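Local structure of peptidase, M20/M25/M40 family (Staphylococcus aureus, 4EWT) at residues A211-V216 with G238-K243; P229-V234 with D264-T269; R276-L281 with V287-E292. The protein probably hydrolyses amide bonds of N-acylated amino acids or related substrates, as a dinuclear manganese-binding amidohydrolase of the M20 peptidase family. One frame throughout, in Å; residues are numbered along the deposited sequence.

Contact 1. Residues A211-V216 with G238-K243; sequences AGSYFV and GSFDGK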
loop_
_atom_site.group_PDB
_atom_site.type_symbol
_atom_site.label_atom_id
_atom_site.label_comp_id
_atom_site.label_asym_id
_atom_site.label_seq_id
_atom_site.Cartn_x
_atom_site.Cartn_y
_atom_site.Cartn_z
ATOM N N ALA A 211 4.109 -1.506 -9.918
ATOM C CA ALA A 211 3.401 -2.774 -9.733
ATOM C C ALA A 211 4.090 -3.671 -8.706
ATOM O O ALA A 211 3.425 -4.289 -7.874
ATOM C CB ALA A 211 3.251 -3.543 -11.091
ATOM N N GLY A 212 5.423 -3.749 -8.801
ATOM C CA GLY A 212 6.205 -4.569 -7.880
ATOM C C GLY A 212 6.116 -4.033 -6.455
ATOM O O GLY A 212 6.060 -4.814 -5.500
ATOM N N SER A 213 6.083 -2.703 -6.322
ATOM C CA SER A 213 5.949 -2.054 -5.007
ATOM C C SER A 213 4.575 -2.299 -4.396
ATOM O O SER A 213 4.472 -2.516 -3.187
ATOM C CB SER A 213 6.194 -0.559 -5.111
ATOM O OG SER A 213 7.586 -0.333 -5.332
ATOM N N TYR A 214 3.523 -2.236 -5.224
ATOM C CA TYR A 214 2.190 -2.567 -4.734
ATOM C C TYR A 214 2.142 -4.033 -4.343
ATOM O O TYR A 214 1.591 -4.360 -3.299
ATOM C CB TYR A 214 1.063 -2.194 -5.725
ATOM C CG TYR A 214 0.605 -0.744 -5.585
ATOM C CD1 TYR A 214 -0.390 -0.366 -4.657
ATOM C CD2 TYR A 214 1.182 0.264 -6.370
ATOM C CE1 TYR A 214 -0.797 1.018 -4.530
ATOM C CE2 TYR A 214 0.783 1.622 -6.259
ATOM C CZ TYR A 214 -0.192 1.998 -5.350
ATOM O OH TYR A 214 -0.549 3.345 -5.273
ATOM N N PHE A 215 2.737 -4.909 -5.148
ATOM C CA PHE A 215 2.897 -6.306 -4.741
ATOM C C PHE A 215 3.565 -6.525 -3.373
ATOM O O PHE A 215 3.099 -7.369 -2.616
ATOM C CB PHE A 215 3.661 -7.119 -5.792
ATOM C CG PHE A 215 3.849 -8.568 -5.412
ATOM C CD1 PHE A 215 2.813 -9.490 -5.588
ATOM C CD2 PHE A 215 5.048 -9.010 -4.891
ATOM C CE1 PHE A 215 2.969 -10.832 -5.240
ATOM C CE2 PHE A 215 5.219 -10.363 -4.549
ATOM C CZ PHE A 215 4.166 -11.271 -4.726
ATOM N N VAL A 216 4.649 -5.796 -3.074
ATOM C CA VAL A 216 5.339 -5.961 -1.788
ATOM C C VAL A 216 4.413 -5.568 -0.632
ATOM O O VAL A 216 4.345 -6.301 0.345
ATOM C CB VAL A 216 6.723 -5.225 -1.727
ATOM C CG1 VAL A 216 7.325 -5.272 -0.336
ATOM C CG2 VAL A 216 7.727 -5.846 -2.751
ATOM N N GLY A 238 13.846 -10.537 -0.164
ATOM C CA GLY A 238 15.224 -10.149 0.028
ATOM C C GLY A 238 15.856 -9.454 -1.163
ATOM O O GLY A 238 16.902 -8.815 -1.028
ATOM N N SER A 239 15.225 -9.557 -2.331
ATOM C CA SER A 239 15.789 -8.947 -3.538
ATOM C C SER A 239 14.675 -8.322 -4.377
ATOM O O SER A 239 13.757 -9.013 -4.820
ATOM C CB SER A 239 16.569 -9.986 -4.337
ATOM O OG SER A 239 17.326 -9.379 -5.350
ATOM N N PHE A 240 14.724 -6.997 -4.523
ATOM C CA PHE A 240 13.813 -6.292 -5.417
ATOM C C PHE A 240 14.753 -5.659 -6.445
ATOM O O PHE A 240 15.317 -4.584 -6.210
ATOM C CB PHE A 240 13.016 -5.247 -4.615
ATOM C CG PHE A 240 11.895 -4.545 -5.395
ATOM C CD1 PHE A 240 10.598 -4.576 -4.929
ATOM C CD2 PHE A 240 12.159 -3.807 -6.539
ATOM C CE1 PHE A 240 9.560 -3.915 -5.615
ATOM C CE2 PHE A 240 11.129 -3.151 -7.245
ATOM C CZ PHE A 240 9.836 -3.204 -6.777
ATOM N N ASP A 241 14.987 -6.362 -7.552
ATOM C CA ASP A 241 15.934 -5.866 -8.539
ATOM C C ASP A 241 15.219 -4.998 -9.553
ATOM O O ASP A 241 14.665 -5.494 -10.515
ATOM C CB ASP A 241 16.724 -7.009 -9.185
ATOM C CG ASP A 241 17.834 -6.519 -10.101
ATOM O OD1 ASP A 241 18.251 -5.335 -10.012
ATOM O OD2 ASP A 241 18.300 -7.331 -10.926
ATOM N N GLY A 242 15.215 -3.688 -9.289
ATOM C CA GLY A 242 14.553 -2.695 -10.142
ATOM C C GLY A 242 15.464 -1.546 -10.562
ATOM O O GLY A 242 14.989 -0.443 -10.857
ATOM N N LYS A 243 16.770 -1.790 -10.575
ATOM C CA LYS A 243 17.728 -0.762 -10.956
ATOM C C LYS A 243 17.532 -0.363 -12.422
ATOM O O LYS A 243 17.358 -1.202 -13.298
ATOM C CB LYS A 243 19.167 -1.197 -10.690
ATOM C CG LYS A 243 20.180 -0.053 -10.917
ATOM C CD LYS A 243 21.598 -0.522 -10.717
ATOM C CE LYS A 243 22.611 0.566 -11.139
ATOM N NZ LYS A 243 22.227 1.920 -10.570
#

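Contact 2. Residues P229-V234 with D264-T269; sequences PFETGV and DATKAT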
loop_
_atom_site.group_PDB
_atom_site.type_symbol
_atom_site.label_atom_id
_atom_site.label_comp_id
_atom_site.label_asym_id
_atom_site.label_seq_id
_atom_site.Cartn_x
_atom_site.Cartn_y
_atom_site.Cartn_z
ATOM N N PRO A 229 -2.960 -16.552 13.778
ATOM C CA PRO A 229 -1.986 -16.011 14.739
ATOM C C PRO A 229 -1.165 -17.097 15.446
ATOM O O PRO A 229 -0.051 -16.828 15.901
ATOM C CB PRO A 229 -2.856 -15.249 15.748
ATOM C CG PRO A 229 -4.280 -15.518 15.359
ATOM C CD PRO A 229 -4.303 -15.974 13.947
ATOM N N PHE A 230 -1.714 -18.301 15.550
ATOM C CA PHE A 230 -0.998 -19.429 16.153
ATOM C C PHE A 230 -0.136 -20.231 15.199
ATOM O O PHE A 230 0.555 -21.161 15.606
ATOM C CB PHE A 230 -1.973 -20.335 16.924
ATOM C CG PHE A 230 -2.468 -19.707 18.182
ATOM C CD1 PHE A 230 -1.860 -19.995 19.392
ATOM C CD2 PHE A 230 -3.502 -18.767 18.142
ATOM C CE1 PHE A 230 -2.312 -19.378 20.578
ATOM C CE2 PHE A 230 -3.945 -18.135 19.296
ATOM C CZ PHE A 230 -3.349 -18.447 20.522
ATOM N N GLU A 231 -0.156 -19.873 13.925
ATOM C CA GLU A 231 0.800 -20.433 12.985
ATOM C C GLU A 231 2.087 -19.610 12.996
ATOM O O GLU A 231 2.113 -18.464 13.460
ATOM C CB GLU A 231 0.223 -20.464 11.561
ATOM C CG GLU A 231 -0.900 -21.454 11.345
ATOM C CD GLU A 231 -1.492 -21.306 9.944
ATOM O OE1 GLU A 231 -0.863 -21.815 8.992
ATOM O OE2 GLU A 231 -2.571 -20.675 9.790
ATOM N N THR A 232 3.145 -20.210 12.461
ATOM C CA THR A 232 4.460 -19.589 12.386
ATOM C C THR A 232 4.887 -19.574 10.920
ATOM O O THR A 232 5.172 -20.622 10.330
ATOM C CB THR A 232 5.407 -20.364 13.278
ATOM O OG1 THR A 232 4.898 -20.286 14.611
ATOM C CG2 THR A 232 6.839 -19.829 13.237
ATOM N N GLY A 233 4.871 -18.379 10.333
ATOM C CA GLY A 233 5.175 -18.187 8.922
ATOM C C GLY A 233 5.987 -16.921 8.703
ATOM O O GLY A 233 5.877 -15.966 9.485
ATOM N N VAL A 234 6.813 -16.923 7.653
ATOM C CA VAL A 234 7.631 -15.761 7.311
ATOM C C VAL A 234 7.647 -15.646 5.802
ATOM O O VAL A 234 7.848 -16.650 5.107
ATOM C CB VAL A 234 9.129 -15.891 7.737
ATOM C CG1 VAL A 234 9.848 -14.511 7.675
ATOM C CG2 VAL A 234 9.274 -16.477 9.091
ATOM N N ASP A 264 3.848 -28.121 7.481
ATOM C CA ASP A 264 3.559 -28.291 6.061
ATOM C C ASP A 264 2.290 -27.562 5.619
ATOM O O ASP A 264 2.251 -27.013 4.524
ATOM C CB ASP A 264 3.390 -29.772 5.719
ATOM C CG ASP A 264 4.632 -30.584 5.999
ATOM O OD1 ASP A 264 5.751 -30.000 6.075
ATOM O OD2 ASP A 264 4.477 -31.815 6.135
ATOM N N ALA A 265 1.247 -27.586 6.452
ATOM C CA ALA A 265 0.004 -26.875 6.126
ATOM C C ALA A 265 0.261 -25.359 5.987
ATOM O O ALA A 265 -0.254 -24.719 5.069
ATOM C CB ALA A 265 -1.067 -27.152 7.148
ATOM N N THR A 266 1.068 -24.806 6.885
ATOM C CA THR A 266 1.453 -23.388 6.829
ATOM C C THR A 266 2.233 -23.074 5.541
ATOM O O THR A 266 1.962 -22.072 4.882
ATOM C CB THR A 266 2.262 -22.972 8.073
ATOM O OG1 THR A 266 1.442 -23.155 9.232
ATOM C CG2 THR A 266 2.686 -21.453 8.008
ATOM N N LYS A 267 3.175 -23.939 5.170
ATOM C CA LYS A 267 3.886 -23.756 3.902
ATOM C C LYS A 267 2.934 -23.775 2.707
ATOM O O LYS A 267 3.100 -22.983 1.786
ATOM C CB LYS A 267 4.989 -24.791 3.718
ATOM C CG LYS A 267 6.285 -24.444 4.476
ATOM C CD LYS A 267 7.326 -25.563 4.370
ATOM C CE LYS A 267 7.943 -25.565 2.977
ATOM N NZ LYS A 267 8.732 -26.794 2.719
ATOM N N ALA A 268 1.956 -24.682 2.743
ATOM C CA ALA A 268 0.993 -24.838 1.661
ATOM C C ALA A 268 0.115 -23.611 1.523
ATOM O O ALA A 268 -0.097 -23.126 0.421
ATOM C CB ALA A 268 0.122 -26.139 1.837
ATOM N N THR A 269 -0.402 -23.123 2.644
ATOM C CA THR A 269 -1.171 -21.874 2.660
ATOM C C THR A 269 -0.393 -20.664 2.089
ATOM O O THR A 269 -0.935 -19.903 1.280
ATOM C CB THR A 269 -1.640 -21.555 4.077
ATOM O OG1 THR A 269 -2.595 -22.541 4.469
ATOM C CG2 THR A 269 -2.268 -20.147 4.169
HETATM O O HOH W 1 -2.376 -22.990 7.058
HETATM O O HOH W 2 2.834 -22.834 11.503
#

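Contact 3. Residues R276-L281 with V287-E292; sequences RLSKGL and VTCTLE. With PE7 (1-deoxy-1-thio-heptaethylene glycol), chain L.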
loop_
_atom_site.group_PDB
_atom_site.type_symbol
_atom_site.label_atom_id
_atom_site.label_comp_id
_atom_site.label_asym_id
_atom_site.label_seq_id
_atom_site.Cartn_x
_atom_site.Cartn_y
_atom_site.Cartn_z
ATOM N N ARG A 276 -1.808 -16.461 -5.395
ATOM C CA ARG A 276 -3.039 -15.673 -5.627
ATOM C C ARG A 276 -2.712 -14.200 -5.853
ATOM O O ARG A 276 -3.241 -13.548 -6.760
ATOM C CB ARG A 276 -4.013 -15.782 -4.435
ATOM C CG ARG A 276 -5.432 -15.203 -4.731
ATOM C CD ARG A 276 -6.152 -14.780 -3.427
ATOM N NE ARG A 276 -6.310 -15.890 -2.496
ATOM C CZ ARG A 276 -7.342 -16.733 -2.485
ATOM N NH1 ARG A 276 -8.363 -16.597 -3.350
ATOM N NH2 ARG A 276 -7.371 -17.709 -1.580
ATOM N N LEU A 277 -1.847 -13.668 -5.007
ATOM C CA LEU A 277 -1.379 -12.296 -5.179
ATOM C C LEU A 277 -0.641 -12.087 -6.475
ATOM O O LEU A 277 -0.785 -11.051 -7.104
ATOM C CB LEU A 277 -0.500 -11.874 -4.021
ATOM C CG LEU A 277 -1.255 -11.787 -2.703
ATOM C CD1 LEU A 277 -0.212 -11.584 -1.604
ATOM C CD2 LEU A 277 -2.287 -10.645 -2.740
ATOM N N SER A 278 0.153 -13.068 -6.873
ATOM C CA SER A 278 0.978 -12.943 -8.062
ATOM C C SER A 278 0.140 -12.948 -9.351
ATOM O O SER A 278 0.321 -12.090 -10.231
ATOM C CB SER A 278 2.033 -14.054 -8.083
ATOM O OG SER A 278 2.666 -14.070 -9.349
ATOM N N LYS A 279 -0.772 -13.915 -9.461
ATOM C CA LYS A 279 -1.751 -13.959 -10.552
ATOM C C LYS A 279 -2.654 -12.705 -10.606
ATOM O O LYS A 279 -2.920 -12.159 -11.686
ATOM C CB LYS A 279 -2.621 -15.205 -10.414
ATOM C CG LYS A 279 -3.682 -15.347 -11.468
ATOM C CD LYS A 279 -5.021 -14.655 -11.107
ATOM C CE LYS A 279 -6.187 -15.224 -11.933
ATOM N NZ LYS A 279 -6.480 -14.322 -13.091
ATOM N N GLY A 280 -3.164 -12.305 -9.445
ATOM C CA GLY A 280 -4.044 -11.156 -9.336
ATOM C C GLY A 280 -3.350 -9.850 -9.704
ATOM O O GLY A 280 -3.995 -8.918 -10.200
ATOM N N LEU A 281 -2.042 -9.773 -9.456
ATOM C CA LEU A 281 -1.271 -8.595 -9.862
ATOM C C LEU A 281 -1.350 -8.353 -11.376
ATOM O O LEU A 281 -1.395 -7.207 -11.822
ATOM C CB LEU A 281 0.188 -8.709 -9.424
ATOM C CG LEU A 281 0.910 -7.366 -9.310
ATOM C CD1 LEU A 281 0.591 -6.752 -7.934
ATOM C CD2 LEU A 281 2.406 -7.596 -9.446
ATOM N N VAL A 287 0.184 -6.188 -15.785
ATOM C CA VAL A 287 1.537 -6.692 -15.987
ATOM C C VAL A 287 1.484 -8.180 -16.288
ATOM O O VAL A 287 0.442 -8.807 -16.087
ATOM C CB VAL A 287 2.408 -6.472 -14.739
ATOM C CG1 VAL A 287 2.805 -4.998 -14.620
ATOM C CG2 VAL A 287 1.686 -6.965 -13.462
ATOM N N THR A 288 2.594 -8.746 -16.765
ATOM C CA THR A 288 2.731 -10.208 -16.879
ATOM C C THR A 288 3.657 -10.677 -15.760
ATOM O O THR A 288 4.751 -10.128 -15.582
ATOM C CB THR A 288 3.329 -10.621 -18.237
ATOM O OG1 THR A 288 2.612 -9.955 -19.267
ATOM C CG2 THR A 288 3.220 -12.136 -18.474
ATOM N N CYS A 289 3.224 -11.688 -15.005
ATOM C CA CYS A 289 4.024 -12.198 -13.898
ATOM C C CYS A 289 4.536 -13.585 -14.220
ATOM O O CYS A 289 3.767 -14.432 -14.672
ATOM C CB CYS A 289 3.176 -12.286 -12.649
ATOM S SG CYS A 289 2.875 -10.699 -11.920
ATOM N N THR A 290 5.823 -13.818 -13.970
ATOM C CA THR A 290 6.398 -15.162 -14.085
ATOM C C THR A 290 6.904 -15.583 -12.720
ATOM O O THR A 290 7.939 -15.103 -12.248
ATOM C CB THR A 290 7.516 -15.239 -15.152
ATOM O OG1 THR A 290 7.073 -14.563 -16.334
ATOM C CG2 THR A 290 7.857 -16.713 -15.512
ATOM N N LEU A 291 6.136 -16.466 -12.083
ATOM C CA LEU A 291 6.455 -16.989 -10.770
ATOM C C LEU A 291 7.064 -18.388 -10.878
ATOM O O LEU A 291 6.500 -19.283 -11.526
ATOM C CB LEU A 291 5.201 -17.020 -9.903
ATOM C CG LEU A 291 5.327 -17.338 -8.410
ATOM C CD1 LEU A 291 6.194 -16.338 -7.703
ATOM C CD2 LEU A 291 3.932 -17.391 -7.776
ATOM N N GLU A 292 8.245 -18.535 -10.282
ATOM C CA GLU A 292 8.893 -19.827 -10.092
ATOM C C GLU A 292 8.875 -20.031 -8.573
ATOM O O GLU A 292 9.414 -19.223 -7.829
ATOM C CB GLU A 292 10.336 -19.793 -10.604
ATOM C CG GLU A 292 10.488 -19.482 -12.104
ATOM C CD GLU A 292 11.937 -19.152 -12.503
ATOM O OE1 GLU A 292 12.144 -18.114 -13.176
ATOM O OE2 GLU A 292 12.869 -19.920 -12.135
HETATM S S1 PE7 L . -18.221 -20.092 8.093
HETATM C C2 PE7 L . -19.764 -20.746 7.348
HETATM C C3 PE7 L . -20.233 -19.923 6.151
HETATM O O4 PE7 L . -19.329 -20.111 5.043
HETATM C C5 PE7 L . -19.988 -19.790 3.814
HETATM C C6 PE7 L . -19.167 -18.755 3.071
HETATM O O7 PE7 L . -18.022 -19.465 2.596
HETATM C C8 PE7 L . -17.109 -18.532 2.004
HETATM C C9 PE7 L . -15.827 -19.206 1.544
HETATM O O10 PE7 L . -15.465 -20.232 2.439
HETATM C C11 PE7 L . -14.047 -20.337 2.494
HETATM C C12 PE7 L . -13.503 -20.229 3.902
HETATM O O13 PE7 L . -12.362 -19.362 3.813
HETATM C C14 PE7 L . -11.736 -19.129 5.070
HETATM C C15 PE7 L . -11.009 -17.807 4.886
HETATM O O16 PE7 L . -10.296 -17.896 3.671
HETATM C C17 PE7 L . -9.565 -16.700 3.428
HETATM C C18 PE7 L . -9.188 -16.728 1.966
HETATM O O19 PE7 L . -10.318 -16.186 1.288
HETATM C C20 PE7 L . -9.959 -15.906 -0.069
HETATM C C21 PE7 L . -11.110 -16.223 -1.037
HETATM O O22 PE7 L . -11.805 -17.418 -0.652
#

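Contact 1. Residues A211-V216 with G238-K243
Helix segment 211-216 lies over strand 238-242 with its direction nearly reversed, the short axes at 162° and 10.6 Å apart at closest approach, and the backbones come nearest where the CA atoms of Gly212 and Phe240 are 8.2 Å apart. From the strand, Phe240 alone crosses that gap, meeting Gly212, Ser213 and Val216. Its CG stands anti to the backbone N (chi1 -173°), which carries the ring away from the strand and brings its outer edge against the helix. At that edge Phe240 CE1 rests 3.5 Å from Gly212 C; with no side chain there, the ring reaches the helix backbone. Ser213 N lies at the same edge, in the plane of the ring, and Ser213 OG is 3.9 Å from Phe240 CZ while its hydrogen bond goes to Ile209 O, one turn back. The lateral edge meets Val216, whose CG2 methyl lies in the ring plane 3.8 Å from Phe240 CD1. This is the helix-on-sheet layer of the smaller domain of M20 peptidases, which carries none of the metal ligands and through which many members dimerise. Here Phe240 stacks on Phe240 of the second subunit, and Phe240 and Gly242 pair antiparallel with a strand of that chain, continuing the sheet across the interface. Val216 and Ser213 each pack on the other's counterpart in that subunit, and Phe240 touches Val253 and Ile255 of the adjoining strand.

Contact 2. Residues P229-V234 with D264-T269
Glu231 reaches from the turn before strand 233-242 to Thr266 in the first turn of helix 264-285. Its CB points toward the helix and lies 3.8 Å from Thr266 OG1; CG, anti to the carbonyl carbon (chi1 -69°), comes to 3.6 Å from the same hydroxyl oxygen. The chain then runs extended to the carboxylate, antiparallel to the threonine side chain as it passes. At the tip OE1 accepts a hydrogen bond of 2.7 Å from Thr266 OG1 on its anti lone pair, the side turned away from OE2. A water bridges OE1 and Thr269 OG1, one turn further along the helix, whereas OE2 turns back to Ser228 N. A second water joins Thr266 OG1 to the backbone, accepting from Thr232 N at 2.8 Å. The methyl of Thr266 is turned toward the chain just before the strand, with CG2 3.5 Å from Thr232 O. Thr263 OG1 is a further hydrogen-bond partner of the Thr266 hydroxyl. The contact thus ties the N-terminal end of helix 264-285 to the entry of strand 233-242, where Thr232 and Val234 bond through their backbones to Leu262 and Arg260, and Pro229 and Thr232 face the fourth subunit.

Contact 3. Residues R276-L281 with V287-E292
Helix segment 276-281 and strand 288-292 run nearly antiparallel, at 154° with axes 7.8 Å apart, and meet through Ser278 and Leu281 on one side and Val287, Cys289 and Leu291 on the other. Apolar contacts gather at the C-terminal half of the helix segment. Leu281 CD2 lies 4.0 Å from Cys289 SG and 4.1 Å from Val287 CG2, the leucine branch crossing the valine at a slant. With CG1 anti to the carbonyl carbon (chi1 -75°), Val287 CG2 falls between the backbone N and that carbon and lies 3.5 Å from Leu281 O. One turn earlier, Ser278 CB packs against Leu291 CD2 at 3.9 Å, and its hydroxyl sits alongside the CB atoms of Cys289 and Leu291. These inward residues alternate with Thr288 and Thr290, which point away, as in a beta strand with a helix on one face. The helix-turn-strand unit belongs to the two-layer alpha/beta domain of the M20 fold: strand 288-295 pairs antiparallel with strand 179-193, whose Leu190 and Val192 pack beside Cys289 and Val287. On the polar side, Cys289 N is hydrogen-bonded to Glu282 OE2; Cys289 SG comes within 3.4 Å of Ser278 O. Of the two segments, only Arg276, on the far side of the helix, meets the ligand. Carbon C20 of the bound thio-heptaethylene glycol rests over one guanidinium face, 3.5 Å from Arg276 NH2, which also forms a salt bridge with Glu273. The glycol is also hydrogen-bonded to Lys195 NZ of the third subunit.

How the contacts relate
All three contacts belong to the smaller helix-and-sheet domain, and none includes a metal ligand; the two manganese ions are held by Cys103, His105, Glu139, His164 and His362. Contacts 1 and 3 lie side by side, centres about 13 Å apart, and share an apolar layer in which Ala211 and Phe215 of helix 208-226 pack against Leu277, Leu281 and Val287. Contact 2 stands about 23 Å from contact 1 and about 21 Å from contact 3, measured between centres. It shares strand 233-242 with the first and helix 264-285 with the last. The bound glycol touches Arg276 in contact 3 and lies about 10 Å from the side chain of Glu231 in contact 2.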